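Local coordinates for glycosyl hydrolase family 2, TIM barrel domain protein (Faecalibacterium prausnitzii A2-165, PDB 6ED2) that probably cleaves beta-glucuronides to release glucuronic acid, as a gut bacterial beta-glucuronidase of glycosyl hydrolase family 2, at residues R298-E301 with R306-L309; R339-M344 with Y364-E369; T421-R426 with I434-L439; T538-G543 with Q607-A612. One frame throughout, in Å; residues are numbered along the deposited sequence.

All four contacts belong to the TIM barrel region of the chain. Interaction 1 is a hairpin just ahead of the first barrel strand, and it reaches interaction 3 through F300 CE2, 3.3 Å from I434 O; their centres are about 17 Å apart. Interaction 2 joins two outer helices and meets interaction 3 where Y364 OH lies 3.2 Å from R426 NH2. It meets interaction 4 where R339 NH2 lies 3.0 Å from Q607 OE1, and both of these contacts touch the third subunit. Interactions 1 and 4 are farthest apart, about 33 Å between centres. None adjoins the magnesium site of T239 and E241, though the K609 side chain is about 14 Å from another bound magnesium ion.

Interaction 1 (R298-E301 with R306-L309); sequences RTFE and RFLL
F300 and L309 form an antiparallel non-hydrogen-bonded pair, and the F300 side chain runs from there across the neighbouring strand. Its CG is anti to the backbone N (chi1 -175°), which lays the ring alongside residues 307-309. From CB outward, CB and CG skirt the L308 carbonyl; CD1 is 3.6 Å from L308 O, while L309 CB sits at the ring edge, 4.1 Å from CD1. CE1 then reaches F307 CB at 4.0 Å, and the tip CZ meets F307 CD1 at 3.6 Å, the two rings meeting at a slant. With an alanine at F300, F307 CB and CD1 would probably lose the ring tip that packs on them, and a gap is likely to open beside L309 CB. The next pair, E301 and L308, carries both backbone bonds: E301 N to L308 O, 3.0 Å, and L308 N to E301 O, 2.8 Å. A water held by T299 OG1 bonds weakly to L308 O as well. R298 CD packs on L309 CD1, while its guanidinium group bonds to P431 O and Q466. The hairpin lies across the starts of barrel strands, F300 on I434 and P469 and F307 edge-to-face with F491, and strand 306-309 pairs onward with strand 312-320.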
loop_
_atom_site.group_PDB
_atom_site.type_symbol
_atom_site.label_atom_id
_atom_site.label_comp_id
_atom_site.label_asym_id
_atom_site.label_seq_id
_atom_site.Cartn_x
_atom_site.Cartn_y
_atom_site.Cartn_z
ATOM N N ARG A 298 27.135 10.601 36.236
ATOM C CA ARG A 298 26.068 9.678 36.584
ATOM C C ARG A 298 26.684 8.354 37.017
ATOM O O ARG A 298 27.732 7.947 36.503
ATOM C CB ARG A 298 25.107 9.460 35.406
ATOM C CG ARG A 298 25.756 8.785 34.197
ATOM C CD ARG A 298 25.530 7.281 34.198
ATOM N NE ARG A 298 26.221 6.562 33.121
ATOM C CZ ARG A 298 27.447 6.057 33.227
ATOM N NH1 ARG A 298 28.128 6.224 34.356
ATOM N NH2 ARG A 298 27.997 5.403 32.201
ATOM N N THR A 299 25.997 7.672 37.934
ATOM C CA THR A 299 26.349 6.319 38.344
ATOM C C THR A 299 25.300 5.327 37.853
ATOM O O THR A 299 24.109 5.650 37.754
ATOM C CB THR A 299 26.469 6.195 39.863
ATOM O OG1 THR A 299 25.178 6.389 40.465
ATOM C CG2 THR A 299 27.467 7.205 40.415
ATOM N N PHE A 300 25.748 4.116 37.538
ATOM C CA PHE A 300 24.807 3.095 37.099
ATOM C C PHE A 300 25.277 1.720 37.557
ATOM O O PHE A 300 26.426 1.344 37.311
ATOM C CB PHE A 300 24.640 3.125 35.583
ATOM C CG PHE A 300 23.603 2.174 35.076
ATOM C CD1 PHE A 300 22.288 2.574 34.941
ATOM C CD2 PHE A 300 23.943 0.875 34.740
ATOM C CE1 PHE A 300 21.317 1.685 34.462
ATOM C CE2 PHE A 300 22.987 -0.011 34.271
ATOM C CZ PHE A 300 21.669 0.399 34.131
ATOM N N GLU A 301 24.379 0.970 38.199
ATOM C CA GLU A 301 24.713 -0.343 38.741
ATOM C C GLU A 301 23.433 -1.111 39.038
ATOM O O GLU A 301 22.371 -0.525 39.266
ATOM C CB GLU A 301 25.552 -0.223 40.014
ATOM C CG GLU A 301 24.808 0.487 41.135
ATOM C CD GLU A 301 25.607 0.524 42.443
ATOM O OE1 GLU A 301 25.121 1.149 43.409
ATOM O OE2 GLU A 301 26.709 -0.075 42.508
ATOM N N ARG A 306 17.542 -4.299 40.665
ATOM C CA ARG A 306 17.053 -3.163 39.895
ATOM C C ARG A 306 18.219 -2.468 39.202
ATOM O O ARG A 306 19.341 -2.447 39.723
ATOM C CB ARG A 306 16.320 -2.159 40.788
ATOM C CG ARG A 306 15.094 -2.727 41.464
ATOM C CD ARG A 306 13.893 -2.599 40.563
ATOM N NE ARG A 306 12.952 -1.614 41.082
ATOM C CZ ARG A 306 12.129 -0.888 40.331
ATOM N NH1 ARG A 306 11.306 -0.020 40.904
ATOM N NH2 ARG A 306 12.125 -1.028 39.010
ATOM N N PHE A 307 17.943 -1.908 38.014
ATOM C CA PHE A 307 18.867 -0.987 37.345
ATOM C C PHE A 307 18.824 0.354 38.071
ATOM O O PHE A 307 17.804 1.050 38.032
ATOM C CB PHE A 307 18.489 -0.802 35.874
ATOM C CG PHE A 307 18.585 -2.059 35.053
ATOM C CD1 PHE A 307 19.816 -2.628 34.776
ATOM C CD2 PHE A 307 17.439 -2.679 34.576
ATOM C CE1 PHE A 307 19.909 -3.813 34.051
ATOM C CE2 PHE A 307 17.520 -3.855 33.836
ATOM C CZ PHE A 307 18.760 -4.430 33.578
ATOM N N LEU A 308 19.914 0.734 38.732
ATOM C CA LEU A 308 19.953 1.987 39.481
ATOM C C LEU A 308 20.778 3.019 38.719
ATOM O O LEU A 308 21.978 2.819 38.486
ATOM C CB LEU A 308 20.522 1.781 40.879
ATOM C CG LEU A 308 19.663 0.953 41.846
ATOM C CD1 LEU A 308 20.282 0.992 43.245
ATOM C CD2 LEU A 308 18.218 1.444 41.870
ATOM N N LEU A 309 20.130 4.118 38.348
ATOM C CA LEU A 309 20.770 5.264 37.721
ATOM C C LEU A 309 20.784 6.392 38.738
ATOM O O LEU A 309 19.718 6.859 39.155
ATOM C CB LEU A 309 20.021 5.691 36.453
ATOM C CG LEU A 309 20.488 6.983 35.769
ATOM C CD1 LEU A 309 21.918 6.866 35.303
ATOM C CD2 LEU A 309 19.586 7.297 34.587
HETATM O O HOH W 1 23.164 4.419 40.594
#

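Interaction 2 (R339-M344 with Y364-E369); sequences RDFELM and YQMADE
M366 lies over one face of the F341 ring, its CG 3.5 Å from the ring centroid and only 13° off the normal, a CH-pi contact. The sulfur follows at a slant: SD is 3.6 Å from F341 CD2, close enough for a Met-aromatic contact, and the two side chains slide past each other in opposite directions. Farther out on the ring, CE1 meets A367 CB at 3.9 Å, and CZ comes to 3.6 Å from A367 N, so the ring end reaches the backbone of the second helix. M366 starts with CG anti to its backbone N (chi1 175°), which carries the chain out toward helix 334-347 and across the ring. The opposite face of F341 is taken by M344 CE, 3.6 Å above the plane, from the same helix one turn on; the ring is thus clamped flat between two methionines. I363 and E370 add further contacts to F341, A367 rests on I374 of strand 373-377, and S70 of the second subunit packs against M366. Between the two segments, then, this pair of neighbouring barrel helices is joined by dispersion and by carbon and sulfur meeting an aromatic pi cloud, with neither charge nor hydrogen bond involved.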
loop_
_atom_site.group_PDB
_atom_site.type_symbol
_atom_site.label_atom_id
_atom_site.label_comp_id
_atom_site.label_asym_id
_atom_site.label_seq_id
_atom_site.Cartn_x
_atom_site.Cartn_y
_atom_site.Cartn_z
ATOM N N ARG A 339 16.231 12.540 13.418
ATOM C CA ARG A 339 14.840 12.106 13.332
ATOM C C ARG A 339 14.583 10.895 14.229
ATOM O O ARG A 339 13.555 10.827 14.914
ATOM C CB ARG A 339 14.494 11.797 11.871
ATOM C CG ARG A 339 13.158 11.106 11.651
ATOM C CD ARG A 339 11.982 12.048 11.857
ATOM N NE ARG A 339 10.736 11.403 11.439
ATOM C CZ ARG A 339 9.525 11.923 11.616
ATOM N NH1 ARG A 339 9.389 13.101 12.209
ATOM N NH2 ARG A 339 8.449 11.265 11.201
ATOM N N ASP A 340 15.514 9.938 14.255
ATOM C CA ASP A 340 15.307 8.735 15.071
ATOM C C ASP A 340 15.213 9.087 16.556
ATOM O O ASP A 340 14.323 8.596 17.266
ATOM C CB ASP A 340 16.424 7.713 14.815
ATOM C CG ASP A 340 16.338 7.072 13.417
ATOM O OD1 ASP A 340 15.388 7.389 12.661
ATOM O OD2 ASP A 340 17.217 6.251 13.059
ATOM N N PHE A 341 16.085 9.978 17.035
ATOM C CA PHE A 341 15.975 10.421 18.422
ATOM C C PHE A 341 14.687 11.208 18.674
ATOM O O PHE A 341 14.045 11.030 19.723
ATOM C CB PHE A 341 17.220 11.215 18.814
ATOM C CG PHE A 341 18.369 10.325 19.238
ATOM C CD1 PHE A 341 18.534 9.965 20.580
ATOM C CD2 PHE A 341 19.245 9.802 18.293
ATOM C CE1 PHE A 341 19.576 9.131 20.972
ATOM C CE2 PHE A 341 20.293 8.965 18.677
ATOM C CZ PHE A 341 20.458 8.628 20.019
ATOM N N GLU A 342 14.281 12.076 17.735
ATOM C CA GLU A 342 12.998 12.757 17.897
ATOM C C GLU A 342 11.854 11.747 18.021
ATOM O O GLU A 342 10.935 11.935 18.828
ATOM C CB GLU A 342 12.746 13.729 16.736
ATOM C CG GLU A 342 13.695 14.938 16.716
ATOM C CD GLU A 342 13.752 15.669 18.059
ATOM O OE1 GLU A 342 12.774 16.378 18.400
ATOM O OE2 GLU A 342 14.767 15.512 18.788
ATOM N N LEU A 343 11.898 10.674 17.229
ATOM C CA LEU A 343 10.898 9.609 17.332
ATOM C C LEU A 343 11.013 8.847 18.653
ATOM O O LEU A 343 9.999 8.524 19.282
ATOM C CB LEU A 343 11.046 8.636 16.162
ATOM C CG LEU A 343 10.698 9.162 14.765
ATOM C CD1 LEU A 343 11.070 8.134 13.709
ATOM C CD2 LEU A 343 9.211 9.511 14.694
ATOM N N MET A 344 12.230 8.531 19.088
ATOM C CA MET A 344 12.352 7.811 20.348
ATOM C C MET A 344 11.919 8.677 21.520
ATOM O O MET A 344 11.326 8.163 22.477
ATOM C CB MET A 344 13.781 7.297 20.537
ATOM C CG MET A 344 14.145 6.173 19.570
ATOM S SD MET A 344 15.729 5.390 19.943
ATOM C CE MET A 344 16.901 6.749 19.858
ATOM N N TYR A 364 26.051 7.731 19.814
ATOM C CA TYR A 364 26.246 7.797 21.265
ATOM C C TYR A 364 26.334 9.239 21.732
ATOM O O TYR A 364 25.833 9.586 22.815
ATOM C CB TYR A 364 27.523 7.061 21.696
ATOM C CG TYR A 364 27.625 5.620 21.241
ATOM C CD1 TYR A 364 27.395 4.571 22.135
ATOM C CD2 TYR A 364 27.958 5.308 19.921
ATOM C CE1 TYR A 364 27.487 3.230 21.717
ATOM C CE2 TYR A 364 28.047 3.989 19.494
ATOM C CZ TYR A 364 27.823 2.946 20.410
ATOM O OH TYR A 364 27.911 1.639 19.990
ATOM N N GLN A 365 27.002 10.084 20.944
ATOM C CA GLN A 365 27.096 11.493 21.304
ATOM C C GLN A 365 25.708 12.112 21.416
ATOM O O GLN A 365 25.438 12.898 22.334
ATOM C CB GLN A 365 27.953 12.230 20.275
ATOM C CG GLN A 365 29.403 11.708 20.193
ATOM C CD GLN A 365 30.175 12.305 19.011
ATOM O OE1 GLN A 365 29.653 13.142 18.270
ATOM N NE2 GLN A 365 31.422 11.889 18.847
ATOM N N MET A 366 24.798 11.736 20.512
ATOM C CA MET A 366 23.440 12.269 20.590
ATOM C C MET A 366 22.695 11.688 21.782
ATOM O O MET A 366 21.957 12.406 22.465
ATOM C CB MET A 366 22.670 11.996 19.287
ATOM C CG MET A 366 21.189 12.427 19.365
ATOM S SD MET A 366 20.434 13.122 17.860
ATOM C CE MET A 366 21.490 14.557 17.628
ATOM N N ALA A 367 22.846 10.379 22.029
ATOM C CA ALA A 367 22.290 9.799 23.255
ATOM C C ALA A 367 22.817 10.525 24.488
ATOM O O ALA A 367 22.059 10.798 25.423
ATOM C CB ALA A 367 22.601 8.307 23.332
ATOM N N ASP A 368 24.108 10.882 24.487
ATOM C CA ASP A 368 24.663 11.651 25.599
ATOM C C ASP A 368 23.899 12.950 25.813
ATOM O O ASP A 368 23.673 13.365 26.956
ATOM C CB ASP A 368 26.143 11.957 25.350
ATOM C CG ASP A 368 27.044 10.740 25.529
ATOM O OD1 ASP A 368 26.577 9.653 25.962
ATOM O OD2 ASP A 368 28.245 10.867 25.220
ATOM N N GLU A 369 23.490 13.608 24.722
ATOM C CA GLU A 369 22.825 14.907 24.835
ATOM C C GLU A 369 21.337 14.771 25.104
ATOM O O GLU A 369 20.754 15.633 25.772
ATOM C CB GLU A 369 23.033 15.724 23.561
ATOM C CG GLU A 369 24.438 16.276 23.398
ATOM C CD GLU A 369 24.604 17.040 22.091
ATOM O OE1 GLU A 369 23.577 17.314 21.429
ATOM O OE2 GLU A 369 25.759 17.358 21.726
#

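Interaction 3 (T421-R426 with I434-L439); sequences TDMIDR and IAWSLL
I424 and W436 meet because each first torsion sends its side chain across the helix-strand gap. The indole has CG anti to the carbonyl carbon (chi1 -47°), putting its flat side under helix 409-427; I424 CG1 is likewise anti to its own carbonyl carbon, and its extended arm lies over that face. CG1 stands 3.6 Å from the centroid of the six-membered ring and just 2° off its normal, a nearly vertical CH-pi contact. CD1 continues over the ring fusion, 3.9 Å from W436 CE2, while CG2 is 4.0 Å from W436 CZ2. M423, the residue before I424 on the helix, reaches the ring by a different route. Its chain is extended until it bends at chi3 (71°), and that bend brings CE to 3.7 Å from W436 CE3, at an oblique approach to the ring. The indole N-H is buried but satisfied: NE1 bonds to the D464 carboxylate, which probably fixes the rotation of the ring. L463 of helix 449-463 also packs on I424. Here an outward-facing tryptophan of strand 433-440, flanked by parallel strands 373-377 and 470-474, fills the layer beneath the helix that precedes it, as expected in the shell of a TIM barrel.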
loop_
_atom_site.group_PDB
_atom_site.type_symbol
_atom_site.label_atom_id
_atom_site.label_comp_id
_atom_site.label_asym_id
_atom_site.label_seq_id
_atom_site.Cartn_x
_atom_site.Cartn_y
_atom_site.Cartn_z
ATOM N N THR A 421 37.436 -5.402 23.289
ATOM C CA THR A 421 38.392 -4.453 23.837
ATOM C C THR A 421 38.219 -3.091 23.186
ATOM O O THR A 421 38.164 -2.060 23.866
ATOM C CB THR A 421 39.817 -4.991 23.630
ATOM O OG1 THR A 421 39.961 -6.240 24.328
ATOM C CG2 THR A 421 40.857 -4.000 24.135
ATOM N N ASP A 422 38.127 -3.076 21.853
ATOM C CA ASP A 422 37.977 -1.825 21.122
ATOM C C ASP A 422 36.644 -1.164 21.443
ATOM O O ASP A 422 36.583 0.054 21.649
ATOM C CB ASP A 422 38.136 -2.099 19.623
ATOM C CG ASP A 422 39.597 -2.320 19.239
ATOM O OD1 ASP A 422 40.448 -1.967 20.064
ATOM O OD2 ASP A 422 39.904 -2.855 18.151
ATOM N N MET A 423 35.570 -1.948 21.546
ATOM C CA MET A 423 34.283 -1.338 21.854
ATOM C C MET A 423 34.309 -0.669 23.223
ATOM O O MET A 423 33.847 0.472 23.381
ATOM C CB MET A 423 33.155 -2.369 21.793
ATOM C CG MET A 423 31.847 -1.761 22.311
ATOM S SD MET A 423 30.426 -2.869 22.322
ATOM C CE MET A 423 30.890 -3.969 23.678
ATOM N N ILE A 424 34.846 -1.358 24.235
ATOM C CA ILE A 424 34.826 -0.771 25.571
ATOM C C ILE A 424 35.783 0.416 25.656
ATOM O O ILE A 424 35.463 1.441 26.268
ATOM C CB ILE A 424 35.128 -1.844 26.632
ATOM C CG1 ILE A 424 33.938 -2.812 26.716
ATOM C CG2 ILE A 424 35.432 -1.187 27.994
ATOM C CD1 ILE A 424 34.039 -3.799 27.863
ATOM N N ASP A 425 36.961 0.313 25.033
ATOM C CA ASP A 425 37.862 1.466 25.000
ATOM C C ASP A 425 37.229 2.668 24.289
ATOM O O ASP A 425 37.365 3.808 24.747
ATOM C CB ASP A 425 39.189 1.076 24.338
ATOM C CG ASP A 425 40.132 0.377 25.318
ATOM O OD1 ASP A 425 39.997 0.609 26.555
ATOM O OD2 ASP A 425 40.983 -0.419 24.853
ATOM N N ARG A 426 36.525 2.436 23.175
ATOM C CA ARG A 426 35.927 3.552 22.435
ATOM C C ARG A 426 34.786 4.200 23.214
ATOM O O ARG A 426 34.640 5.426 23.201
ATOM C CB ARG A 426 35.424 3.079 21.070
ATOM C CG ARG A 426 35.072 4.223 20.093
ATOM C CD ARG A 426 34.313 3.678 18.885
ATOM N NE ARG A 426 32.994 3.202 19.301
ATOM C CZ ARG A 426 32.000 2.893 18.467
ATOM N NH1 ARG A 426 32.160 3.018 17.152
ATOM N NH2 ARG A 426 30.834 2.472 18.958
ATOM N N ILE A 434 25.487 2.251 29.503
ATOM C CA ILE A 434 25.308 1.719 30.854
ATOM C C ILE A 434 25.459 0.202 30.939
ATOM O O ILE A 434 25.389 -0.347 32.041
ATOM C CB ILE A 434 23.953 2.150 31.463
ATOM C CG1 ILE A 434 22.789 1.946 30.488
ATOM C CG2 ILE A 434 23.991 3.606 31.891
ATOM C CD1 ILE A 434 22.206 0.550 30.489
ATOM N N ALA A 435 25.671 -0.497 29.827
ATOM C CA ALA A 435 25.775 -1.953 29.888
ATOM C C ALA A 435 26.419 -2.461 28.613
ATOM O O ALA A 435 26.396 -1.789 27.576
ATOM C CB ALA A 435 24.408 -2.620 30.089
ATOM N N TRP A 436 26.981 -3.669 28.705
ATOM C CA TRP A 436 27.671 -4.336 27.605
ATOM C C TRP A 436 26.934 -5.616 27.256
ATOM O O TRP A 436 26.653 -6.429 28.138
ATOM C CB TRP A 436 29.122 -4.692 27.972
ATOM C CG TRP A 436 29.883 -3.572 28.620
ATOM C CD1 TRP A 436 30.279 -3.485 29.927
ATOM C CD2 TRP A 436 30.318 -2.362 27.987
ATOM N NE1 TRP A 436 30.961 -2.308 30.139
ATOM C CE2 TRP A 436 30.998 -1.601 28.962
ATOM C CE3 TRP A 436 30.221 -1.860 26.684
ATOM C CZ2 TRP A 436 31.558 -0.352 28.677
ATOM C CZ3 TRP A 436 30.794 -0.617 26.402
ATOM C CH2 TRP A 436 31.440 0.119 27.395
ATOM N N SER A 437 26.635 -5.813 25.979
ATOM C CA SER A 437 26.066 -7.069 25.516
ATOM C C SER A 437 27.138 -7.790 24.715
ATOM O O SER A 437 27.634 -7.252 23.726
ATOM C CB SER A 437 24.805 -6.832 24.685
ATOM O OG SER A 437 24.429 -8.031 24.032
ATOM N N LEU A 438 27.500 -9.002 25.140
ATOM C CA LEU A 438 28.719 -9.631 24.645
ATOM C C LEU A 438 28.481 -10.595 23.491
ATOM O O LEU A 438 29.435 -10.927 22.779
ATOM C CB LEU A 438 29.426 -10.370 25.787
ATOM C CG LEU A 438 30.391 -9.607 26.707
ATOM C CD1 LEU A 438 29.893 -8.261 27.110
ATOM C CD2 LEU A 438 30.695 -10.416 27.956
ATOM N N LEU A 439 27.243 -11.060 23.306
ATOM C CA LEU A 439 26.867 -11.961 22.224
ATOM C C LEU A 439 25.387 -11.768 21.952
ATOM O O LEU A 439 24.627 -11.405 22.856
ATOM C CB LEU A 439 27.130 -13.445 22.548
ATOM C CG LEU A 439 28.453 -13.946 23.136
ATOM C CD1 LEU A 439 28.368 -13.972 24.640
ATOM C CD2 LEU A 439 28.797 -15.328 22.598
#

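Interaction 4 (T538-G543 with Q607-A612); sequences TDNLSG and QPKDAA
K609 runs past one face of the N540 carboxamide, with CD 3.7 Å from OD1 and NZ above the plane of the group. At the edge, N540 ND2 gives its N-H to T538 O, 3.0 Å away; the acceptor is within 3° of the amide plane, although the donor stands above the carbonyl plane of T538. A water lies on the side of the amide away from the lysine, tilted from its plane. It donates to N540 OD1 at 2.7 Å and accepts from A611 N at 2.9 Å, tying the amide oxygen to the first turn of helix 610-621. The bond from ND2 to T538 O and the water on OD1 together probably fix the rotation of the amide. K609 NZ also donates to N540 O, 2.8 Å off and nearly along the C=O axis at 170°. A bend at chi3 (-142°) turns the end of the lysine toward that carbonyl, while its CG is 4.2 Å from S542 OG. The ammonium group has a salt bridge to D584 as well, and a weak bond to G600 O. With a methionine in its place, N540 O would probably lose its donor and D584 the charge that matches it. The third subunit lies close by: its L547 N bonds to Q607 OE1. The contact thus ties the loop that leaves barrel strand 531-535 to the entry of the last helix of the chain, 610-621. Loops of this kind, following the C-terminal ends of the strands, surround the active site in TIM barrel glycosidases.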
loop_
_atom_site.group_PDB
_atom_site.type_symbol
_atom_site.label_atom_id
_atom_site.label_comp_id
_atom_site.label_asym_id
_atom_site.label_seq_id
_atom_site.Cartn_x
_atom_site.Cartn_y
_atom_site.Cartn_z
ATOM N N THR A 538 6.243 -8.806 15.832
ATOM C CA THR A 538 5.735 -9.542 14.688
ATOM C C THR A 538 5.935 -8.689 13.450
ATOM O O THR A 538 5.889 -7.456 13.511
ATOM C CB THR A 538 4.231 -9.906 14.802
ATOM O OG1 THR A 538 3.419 -8.732 14.633
ATOM C CG2 THR A 538 3.910 -10.572 16.123
ATOM N N ASP A 539 6.157 -9.356 12.327
ATOM C CA ASP A 539 6.173 -8.649 11.066
ATOM C C ASP A 539 4.764 -8.143 10.796
ATOM O O ASP A 539 3.785 -8.882 10.959
ATOM C CB ASP A 539 6.646 -9.569 9.940
ATOM C CG ASP A 539 8.123 -9.892 10.026
ATOM O OD1 ASP A 539 8.936 -9.244 9.332
ATOM O OD2 ASP A 539 8.480 -10.814 10.780
ATOM N N ASN A 540 4.650 -6.879 10.415
ATOM C CA ASN A 540 3.353 -6.360 10.007
ATOM C C ASN A 540 3.593 -5.191 9.066
ATOM O O ASN A 540 4.448 -4.340 9.339
ATOM C CB ASN A 540 2.503 -5.959 11.229
ATOM C CG ASN A 540 3.107 -4.805 12.026
ATOM O OD1 ASN A 540 2.648 -3.661 11.925
ATOM N ND2 ASN A 540 4.124 -5.101 12.830
ATOM N N LEU A 541 2.882 -5.187 7.939
ATOM C CA LEU A 541 2.996 -4.117 6.956
ATOM C C LEU A 541 2.130 -2.931 7.338
ATOM O O LEU A 541 0.983 -3.094 7.767
ATOM C CB LEU A 541 2.573 -4.604 5.572
ATOM C CG LEU A 541 3.319 -5.833 5.065
ATOM C CD1 LEU A 541 2.656 -6.334 3.796
ATOM C CD2 LEU A 541 4.773 -5.473 4.831
ATOM N N SER A 542 2.683 -1.734 7.164
ATOM C CA SER A 542 1.901 -0.509 7.272
ATOM C C SER A 542 0.648 -0.623 6.407
ATOM O O SER A 542 0.729 -0.938 5.212
ATOM C CB SER A 542 2.773 0.679 6.836
ATOM O OG SER A 542 2.420 1.872 7.518
ATOM N N GLY A 543 -0.517 -0.446 7.026
ATOM C CA GLY A 543 -1.775 -0.451 6.311
ATOM C C GLY A 543 -2.478 -1.785 6.203
ATOM O O GLY A 543 -3.618 -1.830 5.705
ATOM N N GLN A 607 8.322 6.762 9.673
ATOM C CA GLN A 607 6.989 7.166 10.075
ATOM C C GLN A 607 6.366 6.082 10.947
ATOM O O GLN A 607 6.699 4.907 10.806
ATOM C CB GLN A 607 6.089 7.437 8.858
ATOM C CG GLN A 607 6.633 8.477 7.924
ATOM C CD GLN A 607 6.733 9.865 8.561
ATOM O OE1 GLN A 607 6.120 10.143 9.604
ATOM N NE2 GLN A 607 7.511 10.749 7.924
ATOM N N PRO A 608 5.448 6.437 11.843
ATOM C CA PRO A 608 4.912 5.430 12.768
ATOM C C PRO A 608 4.022 4.413 12.067
ATOM O O PRO A 608 3.298 4.735 11.122
ATOM C CB PRO A 608 4.113 6.259 13.777
ATOM C CG PRO A 608 3.788 7.502 13.071
ATOM C CD PRO A 608 4.922 7.777 12.124
ATOM N N LYS A 609 4.109 3.170 12.533
ATOM C CA LYS A 609 3.056 2.199 12.306
ATOM C C LYS A 609 2.103 2.230 13.493
ATOM O O LYS A 609 2.339 2.915 14.492
ATOM C CB LYS A 609 3.620 0.795 12.108
ATOM C CG LYS A 609 4.590 0.629 10.933
ATOM C CD LYS A 609 4.807 -0.885 10.699
ATOM C CE LYS A 609 6.213 -1.190 10.340
ATOM N NZ LYS A 609 6.469 -2.675 10.380
ATOM N N ASP A 610 1.007 1.471 13.382
ATOM C CA ASP A 610 -0.011 1.531 14.426
ATOM C C ASP A 610 0.578 1.147 15.793
ATOM O O ASP A 610 0.217 1.743 16.819
ATOM C CB ASP A 610 -1.237 0.664 14.017
ATOM C CG ASP A 610 -2.042 1.251 12.772
ATOM O OD1 ASP A 610 -1.969 2.463 12.462
ATOM O OD2 ASP A 610 -2.800 0.518 12.084
ATOM N N ALA A 611 1.539 0.211 15.831
ATOM C CA ALA A 611 2.126 -0.194 17.109
ATOM C C ALA A 611 2.867 0.941 17.818
ATOM O O ALA A 611 3.004 0.898 19.048
ATOM C CB ALA A 611 3.078 -1.375 16.905
ATOM N N ALA A 612 3.350 1.952 17.081
ATOM C CA ALA A 612 4.008 3.078 17.736
ATOM C C ALA A 612 3.080 3.779 18.713
ATOM O O ALA A 612 3.541 4.292 19.736
ATOM C CB ALA A 612 4.538 4.080 16.705
HETATM O O HOH W 2 2.038 -1.912 13.877
#